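Local coordinates for glucoamylase (PDB 1LF6), which hydrolyses terminal alpha-1,4-linked glucose residues successively from the non-reducing ends of glucan chains, probably releasing beta-D-glucose, at residues K314-A319 with L365-K370; W341-Y346 with L652-A657; N381-I384 with P388-T391. All blocks are in the same frame, centred on the assembly; numbering follows the deposited sequence.

Contact 1: K314-A319 with L365-K370; sequences KGAYIA and LDYLAK
Lys314 meets Tyr367 through its backbone: Lys314 O lies 3.9 Å from Tyr367 CD1, while the extended lysine side chain heads off to a cation-pi contact with Tyr46. At Gly315 the two backbones come closest, with Gly315 CA 5.0 Å from Tyr367 CA and Gly315 O resting 3.7 Å from Tyr367 CB. The positive phi of Gly315 (96°) would press a beta carbon against the preceding carbonyl, and that carbon would also clash with Tyr367 CB, so both this backbone conformation and the close approach depend on the absence of a side chain. Gly315 N is held by Glu309 OE2. The loop 314-319 follows helix 296-306 and here lies against helix 358-375 in the (alpha/alpha) barrel of this family 15 glycosidase. Next comes Ala316, whose methyl stands over one face of the Tyr367 ring as a CH-pi contact, CB 4.1 Å from the ring centroid and 26° off its normal. The tyrosine ring is swung off the helix toward the loop by a chi1 of 172°, which sets CG anti to the backbone N. Its hydroxyl goes on to hydrogen-bond Thr382 OG1.

Contact 2: W341-Y346 with L652-A657; sequences WSRDLY and LNWAHA
The apolar part of the contact is Arg343 laid across the six-membered ring of Trp654. Arg343 CD comes within 3.7 Å of Trp654 CH2, and Arg343 CG stands 4.2 Å above the indole plane, displaced toward its rim. The guanidinium, turned 38° from the ring, has Trp654 CZ3 at its edge, near its plane, so the methylenes do the packing over the indole face. A chi1 of -179° extends the indole away from its own backbone N toward helix 342-355, and His347 stacks on it. With an alanine here, a gap would probably open beside the Arg343 methylenes and His347 would lose its stacking partner. Of the polar links, one water bridges the segments: it donates to Asp344 OD1 (2.7 Å) and accepts from Trp654 N (2.8 Å), in the first turn of helix 653-668. The same carboxylate packs on the tryptophan, its plane 63° from the ring and Asp344 OD1 3.9 Å from Trp654 CB. Arg343 NE and Asp344 OD2 form a long ion pair, whereas Arg343 NH1 is gripped by Gln394 and Asp396. Arg343 also lies about 4 Å, side chain to side chain, from Glu438, the likely proton donor, so the N-terminal ends of two helices from early and late in the toroid of hairpins meet here beside the active site.

Contact 3: N381-I384 with P388-T391; sequences NTWI and PYWT
Tyr389 and Trp383 form an offset edge-to-face pair, the tyrosine turning its CD2-CE2 edge to the face of the indole. The centroid of the Trp383 six-membered ring is 5.1 Å from that of Tyr389, the planes stand at 74°, and Tyr389 CD2 comes 3.3 Å from Trp383 CZ2, near the indole rim. The opposite edge of the same phenol faces Trp390, with Tyr389 CE1 3.3 Å above the centre of that indole. A fully extended first torsion (chi1 -180°) carries the phenol out from its backbone to reach between the two tryptophans. Asn381 runs alongside Trp390, pointing the same way, its amide tilted only slightly against the indole. Between the backbones, Tyr389 N donates to Asn381 O at 3.0 Å in a nearly straight bond (165°), coming from somewhat outside the carbonyl plane. It accompanies a single beta bridge pairing Thr382 with Pro388, where Thr382 CG2 packs 3.8 Å from Pro388 CA. The Asn381 side chain is about 5 Å from that of Glu438, the probable proton donor, consistent with this loop lying beside the active site. Both segments belong to the connection between helix 358-375 and helix 395-407; Thr382 joins it by backbone bonding to Val340, just ahead of helix 342-355.

Overall arrangement
All three contacts lie in the family 15 catalytic region, but at different depths. Contact 2 is wholly buried and nearest the centre of the chain, contact 1 is largely buried, and contact 3 is partly open. Contact 2 pairs two helices through a tryptophan packed on an arginine and a carboxylate, with a bridging water; contact 1 sets a loop on a helix by apolar packing and a CH-pi contact; contact 3 is loop on loop, held by aromatic rings and a backbone bond. Helix 358-375 carries one side of contact 1 and the loop after it forms contact 3, while Leu345 of helix 342-355 packs on Tyr317. Contact 2 lies near both likely catalytic glutamates, contact 3 near the probable proton donor; contact 1 stays away.

Contact 1: K314-A319 with L365-K370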
ATOM      1  N   LYS A 314      -2.838 -16.814  -2.342  1.00 24.10           N
ATOM      2  CA  LYS A 314      -1.690 -16.423  -3.150  1.00 23.22           C
ATOM      3  C   LYS A 314      -2.096 -15.731  -4.444  1.00 21.49           C
ATOM      4  O   LYS A 314      -3.075 -16.104  -5.084  1.00 20.01           O
ATOM      5  CB  LYS A 314      -0.822 -17.649  -3.454  1.00 26.27           C
ATOM      6  CG  LYS A 314      -0.234 -18.311  -2.210  1.00 27.17           C
ATOM      7  CD  LYS A 314       0.646 -19.491  -2.575  1.00 29.10           C
ATOM      8  CE  LYS A 314       1.210 -20.162  -1.332  1.00 30.00           C
ATOM      9  NZ  LYS A 314       2.014 -21.366  -1.675  1.00 32.27           N
ATOM     10  N   GLY A 315      -1.326 -14.719  -4.828  1.00 21.45           N
ATOM     11  CA  GLY A 315      -1.635 -13.981  -6.036  1.00 20.12           C
ATOM     12  C   GLY A 315      -2.433 -12.736  -5.705  1.00 20.19           C
ATOM     13  O   GLY A 315      -2.558 -11.829  -6.526  1.00 20.97           O
ATOM     14  N   ALA A 316      -2.980 -12.693  -4.494  1.00 18.36           N
ATOM     15  CA  ALA A 316      -3.765 -11.544  -4.052  1.00 18.85           C
ATOM     16  C   ALA A 316      -2.863 -10.410  -3.564  1.00 18.14           C
ATOM     17  O   ALA A 316      -2.487 -10.369  -2.398  1.00 19.25           O
ATOM     18  CB  ALA A 316      -4.709 -11.964  -2.943  1.00 17.35           C
ATOM     19  N   TYR A 317      -2.508  -9.494  -4.457  1.00 18.19           N
ATOM     20  CA  TYR A 317      -1.663  -8.364  -4.088  1.00 16.89           C
ATOM     21  C   TYR A 317      -2.544  -7.150  -3.822  1.00 17.00           C
ATOM     22  O   TYR A 317      -3.377  -6.789  -4.655  1.00 17.71           O
ATOM     23  CB  TYR A 317      -0.664  -8.067  -5.208  1.00 18.11           C
ATOM     24  CG  TYR A 317       0.455  -9.079  -5.271  1.00 18.27           C
ATOM     25  CD1 TYR A 317       1.577  -8.950  -4.456  1.00 18.15           C
ATOM     26  CD2 TYR A 317       0.359 -10.207  -6.089  1.00 20.08           C
ATOM     27  CE1 TYR A 317       2.577  -9.919  -4.447  1.00 16.53           C
ATOM     28  CE2 TYR A 317       1.355 -11.188  -6.085  1.00 18.55           C
ATOM     29  CZ  TYR A 317       2.455 -11.037  -5.260  1.00 18.74           C
ATOM     30  OH  TYR A 317       3.428 -12.016  -5.228  1.00 17.55           O
ATOM     31  N   ILE A 318      -2.367  -6.529  -2.662  1.00 17.51           N
ATOM     32  CA  ILE A 318      -3.172  -5.367  -2.306  1.00 17.55           C
ATOM     33  C   ILE A 318      -2.609  -4.053  -2.838  1.00 16.40           C
ATOM     34  O   ILE A 318      -1.471  -3.989  -3.303  1.00 16.37           O
ATOM     35  CB  ILE A 318      -3.363  -5.263  -0.778  1.00 18.42           C
ATOM     36  CG1 ILE A 318      -2.011  -5.122  -0.080  1.00 17.51           C
ATOM     37  CG2 ILE A 318      -4.102  -6.498  -0.264  1.00 18.62           C
ATOM     38  CD1 ILE A 318      -2.131  -4.814   1.404  1.00 20.12           C
ATOM     39  N   ALA A 319      -3.423  -3.006  -2.763  1.00 16.81           N
ATOM     40  CA  ALA A 319      -3.046  -1.688  -3.262  1.00 16.81           C
ATOM     41  C   ALA A 319      -2.052  -0.948  -2.368  1.00 16.31           C
ATOM     42  O   ALA A 319      -1.168  -0.250  -2.864  1.00 17.62           O
ATOM     43  CB  ALA A 319      -4.300  -0.843  -3.468  1.00 16.26           C
ATOM     44  N   LEU A 365      -1.750 -13.721 -11.876  1.00 18.87           N
ATOM     45  CA  LEU A 365      -2.624 -13.990 -13.015  1.00 19.18           C
ATOM     46  C   LEU A 365      -3.582 -15.121 -12.666  1.00 20.89           C
ATOM     47  O   LEU A 365      -4.779 -15.048 -12.963  1.00 21.27           O
ATOM     48  CB  LEU A 365      -1.816 -14.366 -14.260  1.00 18.58           C
ATOM     49  CG  LEU A 365      -2.621 -14.620 -15.540  1.00 18.49           C
ATOM     50  CD1 LEU A 365      -3.440 -13.386 -15.890  1.00 17.69           C
ATOM     51  CD2 LEU A 365      -1.677 -14.973 -16.689  1.00 15.87           C
ATOM     52  N   ASP A 366      -3.056 -16.164 -12.032  1.00 20.39           N
ATOM     53  CA  ASP A 366      -3.886 -17.297 -11.638  1.00 20.97           C
ATOM     54  C   ASP A 366      -4.938 -16.889 -10.610  1.00 20.26           C
ATOM     55  O   ASP A 366      -6.004 -17.499 -10.528  1.00 19.71           O
ATOM     56  CB  ASP A 366      -3.006 -18.422 -11.094  1.00 22.81           C
ATOM     57  CG  ASP A 366      -2.343 -19.212 -12.202  1.00 24.38           C
ATOM     58  OD1 ASP A 366      -1.157 -19.567 -12.055  1.00 25.50           O
ATOM     59  OD2 ASP A 366      -3.019 -19.479 -13.220  1.00 23.04           O
ATOM     60  N   TYR A 367      -4.638 -15.857  -9.827  1.00 21.42           N
ATOM     61  CA  TYR A 367      -5.595 -15.359  -8.845  1.00 20.63           C
ATOM     62  C   TYR A 367      -6.773 -14.781  -9.629  1.00 19.04           C
ATOM     63  O   TYR A 367      -7.935 -15.059  -9.331  1.00 20.85           O
ATOM     64  CB  TYR A 367      -4.962 -14.255  -7.992  1.00 22.51           C
ATOM     65  CG  TYR A 367      -5.948 -13.557  -7.080  1.00 22.59           C
ATOM     66  CD1 TYR A 367      -6.347 -14.139  -5.879  1.00 23.24           C
ATOM     67  CD2 TYR A 367      -6.517 -12.334  -7.441  1.00 23.71           C
ATOM     68  CE1 TYR A 367      -7.291 -13.522  -5.055  1.00 24.56           C
ATOM     69  CE2 TYR A 367      -7.465 -11.709  -6.625  1.00 22.28           C
ATOM     70  CZ  TYR A 367      -7.847 -12.310  -5.435  1.00 24.17           C
ATOM     71  OH  TYR A 367      -8.792 -11.712  -4.632  1.00 24.41           O
ATOM     72  N   LEU A 368      -6.460 -13.978 -10.644  1.00 19.34           N
ATOM     73  CA  LEU A 368      -7.476 -13.347 -11.487  1.00 19.61           C
ATOM     74  C   LEU A 368      -8.305 -14.384 -12.245  1.00 21.13           C
ATOM     75  O   LEU A 368      -9.505 -14.200 -12.467  1.00 20.92           O
ATOM     76  CB  LEU A 368      -6.808 -12.393 -12.482  1.00 19.72           C
ATOM     77  CG  LEU A 368      -6.130 -11.146 -11.900  1.00 20.58           C
ATOM     78  CD1 LEU A 368      -5.376 -10.428 -12.997  1.00 22.02           C
ATOM     79  CD2 LEU A 368      -7.171 -10.225 -11.282  1.00 22.48           C
ATOM     80  N   ALA A 369      -7.655 -15.467 -12.659  1.00 21.59           N
ATOM     81  CA  ALA A 369      -8.337 -16.536 -13.377  1.00 23.78           C
ATOM     82  C   ALA A 369      -9.400 -17.132 -12.462  1.00 24.36           C
ATOM     83  O   ALA A 369     -10.487 -17.499 -12.908  1.00 25.26           O
ATOM     84  CB  ALA A 369      -7.334 -17.616 -13.794  1.00 24.47           C
ATOM     85  N   LYS A 370      -9.075 -17.213 -11.176  1.00 25.39           N
ATOM     86  CA  LYS A 370      -9.984 -17.752 -10.172  1.00 25.62           C
ATOM     87  C   LYS A 370     -11.172 -16.796 -10.022  1.00 25.23           C
ATOM     88  O   LYS A 370     -12.320 -17.224  -9.864  1.00 24.13           O
ATOM     89  CB  LYS A 370      -9.238 -17.900  -8.840  1.00 28.37           C
ATOM     90  CG  LYS A 370      -9.762 -18.985  -7.901  1.00 32.13           C
ATOM     91  CD  LYS A 370     -11.206 -18.751  -7.484  1.00 36.01           C
ATOM     92  CE  LYS A 370     -11.660 -19.755  -6.427  1.00 37.31           C
ATOM     93  NZ  LYS A 370     -10.908 -19.588  -5.151  1.00 40.06           N
TER

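Contact 2: W341-Y346 with L652-A657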
ATOM      1  N   TRP A 341      -7.250  -4.965  -6.804  1.00 18.30           N
ATOM      2  CA  TRP A 341      -7.730  -4.334  -8.031  1.00 17.92           C
ATOM      3  C   TRP A 341      -6.968  -4.951  -9.192  1.00 18.36           C
ATOM      4  O   TRP A 341      -5.738  -5.032  -9.175  1.00 19.37           O
ATOM      5  CB  TRP A 341      -7.450  -2.830  -8.033  1.00 18.45           C
ATOM      6  CG  TRP A 341      -8.468  -1.975  -7.340  1.00 17.43           C
ATOM      7  CD1 TRP A 341      -9.546  -1.350  -7.912  1.00 17.85           C
ATOM      8  CD2 TRP A 341      -8.454  -1.573  -5.966  1.00 18.83           C
ATOM      9  NE1 TRP A 341     -10.193  -0.573  -6.978  1.00 15.30           N
ATOM     10  CE2 TRP A 341      -9.546  -0.691  -5.775  1.00 17.17           C
ATOM     11  CE3 TRP A 341      -7.619  -1.867  -4.874  1.00 17.97           C
ATOM     12  CZ2 TRP A 341      -9.825  -0.099  -4.536  1.00 16.16           C
ATOM     13  CZ3 TRP A 341      -7.896  -1.278  -3.643  1.00 17.62           C
ATOM     14  CH2 TRP A 341      -8.993  -0.401  -3.485  1.00 15.21           C
ATOM     15  N   SER A 342      -7.711  -5.386 -10.197  1.00 17.96           N
ATOM     16  CA  SER A 342      -7.127  -5.974 -11.381  1.00 17.85           C
ATOM     17  C   SER A 342      -6.080  -5.029 -11.985  1.00 18.16           C
ATOM     18  O   SER A 342      -5.007  -5.468 -12.424  1.00 17.06           O
ATOM     19  CB  SER A 342      -8.237  -6.253 -12.396  1.00 20.10           C
ATOM     20  OG  SER A 342      -7.714  -6.565 -13.669  1.00 26.09           O
ATOM     21  N   ARG A 343      -6.397  -3.734 -11.994  1.00 14.18           N
ATOM     22  CA  ARG A 343      -5.501  -2.725 -12.552  1.00 13.89           C
ATOM     23  C   ARG A 343      -4.179  -2.691 -11.792  1.00 13.54           C
ATOM     24  O   ARG A 343      -3.115  -2.892 -12.378  1.00 14.41           O
ATOM     25  CB  ARG A 343      -6.183  -1.342 -12.525  1.00 12.81           C
ATOM     26  CG  ARG A 343      -5.283  -0.169 -12.925  1.00 13.12           C
ATOM     27  CD  ARG A 343      -6.044   1.160 -12.914  1.00 15.57           C
ATOM     28  NE  ARG A 343      -6.940   1.263 -11.759  1.00 15.43           N
ATOM     29  CZ  ARG A 343      -8.254   1.080 -11.812  1.00 14.38           C
ATOM     30  NH1 ARG A 343      -8.845   0.794 -12.964  1.00 10.37           N
ATOM     31  NH2 ARG A 343      -8.975   1.167 -10.706  1.00 15.44           N
ATOM     32  N   ASP A 344      -4.245  -2.455 -10.489  1.00 13.57           N
ATOM     33  CA  ASP A 344      -3.031  -2.405  -9.683  1.00 15.54           C
ATOM     34  C   ASP A 344      -2.243  -3.709  -9.769  1.00 15.49           C
ATOM     35  O   ASP A 344      -1.025  -3.695  -9.909  1.00 16.16           O
ATOM     36  CB  ASP A 344      -3.372  -2.086  -8.221  1.00 15.48           C
ATOM     37  CG  ASP A 344      -4.000  -0.707  -8.060  1.00 16.01           C
ATOM     38  OD1 ASP A 344      -3.529   0.078  -7.211  1.00 16.01           O
ATOM     39  OD2 ASP A 344      -4.961  -0.413  -8.793  1.00 16.92           O
ATOM     40  N   LEU A 345      -2.944  -4.836  -9.694  1.00 16.56           N
ATOM     41  CA  LEU A 345      -2.300  -6.146  -9.759  1.00 17.04           C
ATOM     42  C   LEU A 345      -1.544  -6.298 -11.082  1.00 16.63           C
ATOM     43  O   LEU A 345      -0.419  -6.799 -11.120  1.00 15.72           O
ATOM     44  CB  LEU A 345      -3.361  -7.244  -9.611  1.00 18.20           C
ATOM     45  CG  LEU A 345      -2.926  -8.704  -9.458  1.00 21.89           C
ATOM     46  CD1 LEU A 345      -1.980  -8.846  -8.271  1.00 23.21           C
ATOM     47  CD2 LEU A 345      -4.160  -9.577  -9.255  1.00 20.18           C
ATOM     48  N   TYR A 346      -2.175  -5.854 -12.160  1.00 16.20           N
ATOM     49  CA  TYR A 346      -1.594  -5.903 -13.500  1.00 14.43           C
ATOM     50  C   TYR A 346      -0.256  -5.173 -13.524  1.00 14.18           C
ATOM     51  O   TYR A 346       0.746  -5.694 -14.019  1.00 12.34           O
ATOM     52  CB  TYR A 346      -2.571  -5.252 -14.492  1.00 14.91           C
ATOM     53  CG  TYR A 346      -2.004  -4.901 -15.854  1.00 16.07           C
ATOM     54  CD1 TYR A 346      -1.673  -5.893 -16.782  1.00 17.27           C
ATOM     55  CD2 TYR A 346      -1.816  -3.568 -16.224  1.00 14.84           C
ATOM     56  CE1 TYR A 346      -1.172  -5.564 -18.047  1.00 15.88           C
ATOM     57  CE2 TYR A 346      -1.316  -3.229 -17.482  1.00 16.26           C
ATOM     58  CZ  TYR A 346      -0.997  -4.231 -18.389  1.00 18.09           C
ATOM     59  OH  TYR A 346      -0.507  -3.895 -19.632  1.00 17.80           O
ATOM     60  N   LEU A 652       2.322   3.143  -1.975  1.00 20.10           N
ATOM     61  CA  LEU A 652       1.346   2.898  -3.040  1.00 18.61           C
ATOM     62  C   LEU A 652       2.055   1.900  -3.944  1.00 17.01           C
ATOM     63  O   LEU A 652       2.967   2.258  -4.692  1.00 18.58           O
ATOM     64  CB  LEU A 652       1.011   4.178  -3.825  1.00 18.24           C
ATOM     65  CG  LEU A 652      -0.070   4.008  -4.901  1.00 20.61           C
ATOM     66  CD1 LEU A 652      -1.399   3.656  -4.241  1.00 21.50           C
ATOM     67  CD2 LEU A 652      -0.228   5.278  -5.713  1.00 21.50           C
ATOM     68  N   ASN A 653       1.643   0.642  -3.853  1.00 16.23           N
ATOM     69  CA  ASN A 653       2.269  -0.428  -4.618  1.00 15.33           C
ATOM     70  C   ASN A 653       2.374  -0.184  -6.116  1.00 15.29           C
ATOM     71  O   ASN A 653       3.387  -0.515  -6.730  1.00 15.96           O
ATOM     72  CB  ASN A 653       1.559  -1.751  -4.321  1.00 16.39           C
ATOM     73  CG  ASN A 653       1.739  -2.185  -2.870  1.00 18.47           C
ATOM     74  OD1 ASN A 653       2.715  -1.800  -2.216  1.00 18.63           O
ATOM     75  ND2 ASN A 653       0.816  -2.992  -2.366  1.00 17.09           N
ATOM     76  N   TRP A 654       1.338   0.402  -6.700  1.00 14.20           N
ATOM     77  CA  TRP A 654       1.338   0.707  -8.122  1.00 14.39           C
ATOM     78  C   TRP A 654       2.464   1.700  -8.455  1.00 15.61           C
ATOM     79  O   TRP A 654       3.125   1.582  -9.500  1.00 16.32           O
ATOM     80  CB  TRP A 654      -0.036   1.270  -8.502  1.00 13.36           C
ATOM     81  CG  TRP A 654      -0.236   1.613  -9.945  1.00 12.77           C
ATOM     82  CD1 TRP A 654       0.644   1.429 -10.977  1.00 12.54           C
ATOM     83  CD2 TRP A 654      -1.386   2.250 -10.507  1.00 12.75           C
ATOM     84  NE1 TRP A 654       0.110   1.919 -12.148  1.00 13.25           N
ATOM     85  CE2 TRP A 654      -1.135   2.428 -11.886  1.00 12.88           C
ATOM     86  CE3 TRP A 654      -2.607   2.689  -9.977  1.00 11.27           C
ATOM     87  CZ2 TRP A 654      -2.064   3.029 -12.741  1.00 14.02           C
ATOM     88  CZ3 TRP A 654      -3.526   3.287 -10.823  1.00 11.21           C
ATOM     89  CH2 TRP A 654      -3.250   3.451 -12.192  1.00 12.38           C
ATOM     90  N   ALA A 655       2.699   2.663  -7.567  1.00 13.55           N
ATOM     91  CA  ALA A 655       3.749   3.651  -7.794  1.00 14.35           C
ATOM     92  C   ALA A 655       5.141   3.008  -7.725  1.00 15.18           C
ATOM     93  O   ALA A 655       6.042   3.368  -8.480  1.00 14.62           O
ATOM     94  CB  ALA A 655       3.640   4.773  -6.773  1.00 14.34           C
ATOM     95  N   HIS A 656       5.320   2.066  -6.808  1.00 14.42           N
ATOM     96  CA  HIS A 656       6.599   1.379  -6.693  1.00 15.61           C
ATOM     97  C   HIS A 656       6.816   0.503  -7.917  1.00 15.41           C
ATOM     98  O   HIS A 656       7.939   0.365  -8.403  1.00 15.81           O
ATOM     99  CB  HIS A 656       6.641   0.552  -5.407  1.00 14.57           C
ATOM    100  CG  HIS A 656       7.014   1.356  -4.200  1.00 16.96           C
ATOM    101  ND1 HIS A 656       8.307   1.770  -3.958  1.00 17.67           N
ATOM    102  CD2 HIS A 656       6.256   1.899  -3.219  1.00 16.46           C
ATOM    103  CE1 HIS A 656       8.328   2.538  -2.882  1.00 16.34           C
ATOM    104  NE2 HIS A 656       7.096   2.633  -2.414  1.00 16.38           N
ATOM    105  N   ALA A 657       5.730  -0.075  -8.421  1.00 15.38           N
ATOM    106  CA  ALA A 657       5.797  -0.918  -9.604  1.00 15.60           C
ATOM    107  C   ALA A 657       6.174  -0.032 -10.787  1.00 16.28           C
ATOM    108  O   ALA A 657       6.990  -0.410 -11.632  1.00 17.97           O
ATOM    109  CB  ALA A 657       4.446  -1.593  -9.847  1.00 14.12           C
TER
HETATM  110  O   HOH W   1      -1.309   0.149  -5.692  1.00 10.39           O

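Contact 3: N381-I384 with P388-T391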
ATOM      1  N   ASN A 381     -13.410  -4.433  -7.656  1.00 16.76           N
ATOM      2  CA  ASN A 381     -12.334  -4.915  -6.809  1.00 17.58           C
ATOM      3  C   ASN A 381     -12.869  -6.081  -5.986  1.00 16.89           C
ATOM      4  O   ASN A 381     -14.077  -6.317  -5.942  1.00 17.19           O
ATOM      5  CB  ASN A 381     -11.784  -3.795  -5.907  1.00 16.81           C
ATOM      6  CG  ASN A 381     -12.869  -3.082  -5.114  1.00 18.65           C
ATOM      7  OD1 ASN A 381     -12.730  -1.908  -4.769  1.00 20.52           O
ATOM      8  ND2 ASN A 381     -13.943  -3.787  -4.811  1.00 14.78           N
ATOM      9  N   THR A 382     -11.968  -6.820  -5.354  1.00 19.08           N
ATOM     10  CA  THR A 382     -12.367  -7.966  -4.549  1.00 19.98           C
ATOM     11  C   THR A 382     -11.562  -8.032  -3.264  1.00 20.97           C
ATOM     12  O   THR A 382     -10.493  -7.427  -3.157  1.00 20.03           O
ATOM     13  CB  THR A 382     -12.105  -9.287  -5.289  1.00 20.65           C
ATOM     14  OG1 THR A 382     -10.715  -9.359  -5.621  1.00 21.02           O
ATOM     15  CG2 THR A 382     -12.929  -9.385  -6.560  1.00 21.77           C
ATOM     16  N   TRP A 383     -12.081  -8.775  -2.291  1.00 19.61           N
ATOM     17  CA  TRP A 383     -11.359  -8.978  -1.046  1.00 22.00           C
ATOM     18  C   TRP A 383     -10.266  -9.952  -1.462  1.00 20.87           C
ATOM     19  O   TRP A 383     -10.355 -10.560  -2.531  1.00 19.72           O
ATOM     20  CB  TRP A 383     -12.243  -9.651   0.000  1.00 22.20           C
ATOM     21  CG  TRP A 383     -13.447  -8.874   0.370  1.00 23.89           C
ATOM     22  CD1 TRP A 383     -14.653  -8.880  -0.265  1.00 24.34           C
ATOM     23  CD2 TRP A 383     -13.576  -7.979   1.477  1.00 25.20           C
ATOM     24  NE1 TRP A 383     -15.534  -8.046   0.384  1.00 24.54           N
ATOM     25  CE2 TRP A 383     -14.897  -7.480   1.458  1.00 25.98           C
ATOM     26  CE3 TRP A 383     -12.702  -7.551   2.487  1.00 25.17           C
ATOM     27  CZ2 TRP A 383     -15.370  -6.571   2.412  1.00 27.80           C
ATOM     28  CZ3 TRP A 383     -13.169  -6.648   3.434  1.00 28.27           C
ATOM     29  CH2 TRP A 383     -14.496  -6.168   3.390  1.00 29.18           C
ATOM     30  N   ILE A 384      -9.246 -10.113  -0.634  1.00 20.05           N
ATOM     31  CA  ILE A 384      -8.174 -11.034  -0.980  1.00 21.18           C
ATOM     32  C   ILE A 384      -8.694 -12.462  -1.168  1.00 22.08           C
ATOM     33  O   ILE A 384      -8.078 -13.264  -1.866  1.00 21.85           O
ATOM     34  CB  ILE A 384      -7.056 -11.011   0.082  1.00 21.34           C
ATOM     35  CG1 ILE A 384      -7.640 -11.210   1.482  1.00 22.27           C
ATOM     36  CG2 ILE A 384      -6.317  -9.683   0.006  1.00 21.28           C
ATOM     37  CD1 ILE A 384      -6.592 -11.182   2.583  1.00 21.73           C
ATOM     38  N   PRO A 388     -16.204 -10.574  -4.550  1.00 30.87           N
ATOM     39  CA  PRO A 388     -16.375  -9.199  -5.021  1.00 30.23           C
ATOM     40  C   PRO A 388     -16.742  -8.224  -3.908  1.00 30.31           C
ATOM     41  O   PRO A 388     -17.469  -8.570  -2.975  1.00 31.12           O
ATOM     42  CB  PRO A 388     -17.466  -9.329  -6.088  1.00 30.92           C
ATOM     43  CG  PRO A 388     -18.242 -10.539  -5.647  1.00 31.57           C
ATOM     44  CD  PRO A 388     -17.155 -11.484  -5.212  1.00 30.11           C
ATOM     45  N   TYR A 389     -16.215  -7.008  -4.010  1.00 30.84           N
ATOM     46  CA  TYR A 389     -16.479  -5.955  -3.034  1.00 31.52           C
ATOM     47  C   TYR A 389     -17.339  -4.903  -3.727  1.00 31.28           C
ATOM     48  O   TYR A 389     -18.563  -4.990  -3.694  1.00 31.26           O
ATOM     49  CB  TYR A 389     -15.161  -5.344  -2.550  1.00 33.83           C
ATOM     50  CG  TYR A 389     -15.319  -4.245  -1.524  1.00 37.02           C
ATOM     51  CD1 TYR A 389     -15.366  -2.903  -1.906  1.00 39.66           C
ATOM     52  CD2 TYR A 389     -15.435  -4.545  -0.169  1.00 38.80           C
ATOM     53  CE1 TYR A 389     -15.526  -1.888  -0.958  1.00 41.26           C
ATOM     54  CE2 TYR A 389     -15.598  -3.541   0.786  1.00 39.95           C
ATOM     55  CZ  TYR A 389     -15.643  -2.216   0.385  1.00 42.13           C
ATOM     56  OH  TYR A 389     -15.820  -1.223   1.323  1.00 43.64           O
ATOM     57  N   TRP A 390     -16.706  -3.921  -4.362  1.00 30.74           N
ATOM     58  CA  TRP A 390     -17.458  -2.892  -5.074  1.00 31.70           C
ATOM     59  C   TRP A 390     -17.959  -3.475  -6.391  1.00 29.84           C
ATOM     60  O   TRP A 390     -17.384  -4.433  -6.916  1.00 28.32           O
ATOM     61  CB  TRP A 390     -16.591  -1.659  -5.334  1.00 35.65           C
ATOM     62  CG  TRP A 390     -16.681  -0.571  -4.282  1.00 41.15           C
ATOM     63  CD1 TRP A 390     -15.914   0.558  -4.217  1.00 43.19           C
ATOM     64  CD2 TRP A 390     -17.589  -0.498  -3.167  1.00 42.99           C
ATOM     65  NE1 TRP A 390     -16.281   1.327  -3.140  1.00 44.74           N
ATOM     66  CE2 TRP A 390     -17.306   0.704  -2.477  1.00 44.57           C
ATOM     67  CE3 TRP A 390     -18.613  -1.328  -2.683  1.00 43.36           C
ATOM     68  CZ2 TRP A 390     -18.007   1.097  -1.329  1.00 44.10           C
ATOM     69  CZ3 TRP A 390     -19.310  -0.937  -1.542  1.00 42.78           C
ATOM     70  CH2 TRP A 390     -19.003   0.266  -0.879  1.00 44.10           C
ATOM     71  N   THR A 391     -19.022  -2.888  -6.931  1.00 27.26           N
ATOM     72  CA  THR A 391     -19.613  -3.403  -8.157  1.00 27.18           C
ATOM     73  C   THR A 391     -19.553  -2.467  -9.356  1.00 25.54           C
ATOM     74  O   THR A 391     -20.395  -2.543 -10.248  1.00 24.41           O
ATOM     75  CB  THR A 391     -21.085  -3.807  -7.915  1.00 29.67           C
ATOM     76  OG1 THR A 391     -21.589  -4.497  -9.068  1.00 35.52           O
ATOM     77  CG2 THR A 391     -21.939  -2.567  -7.646  1.00 29.43           C
TER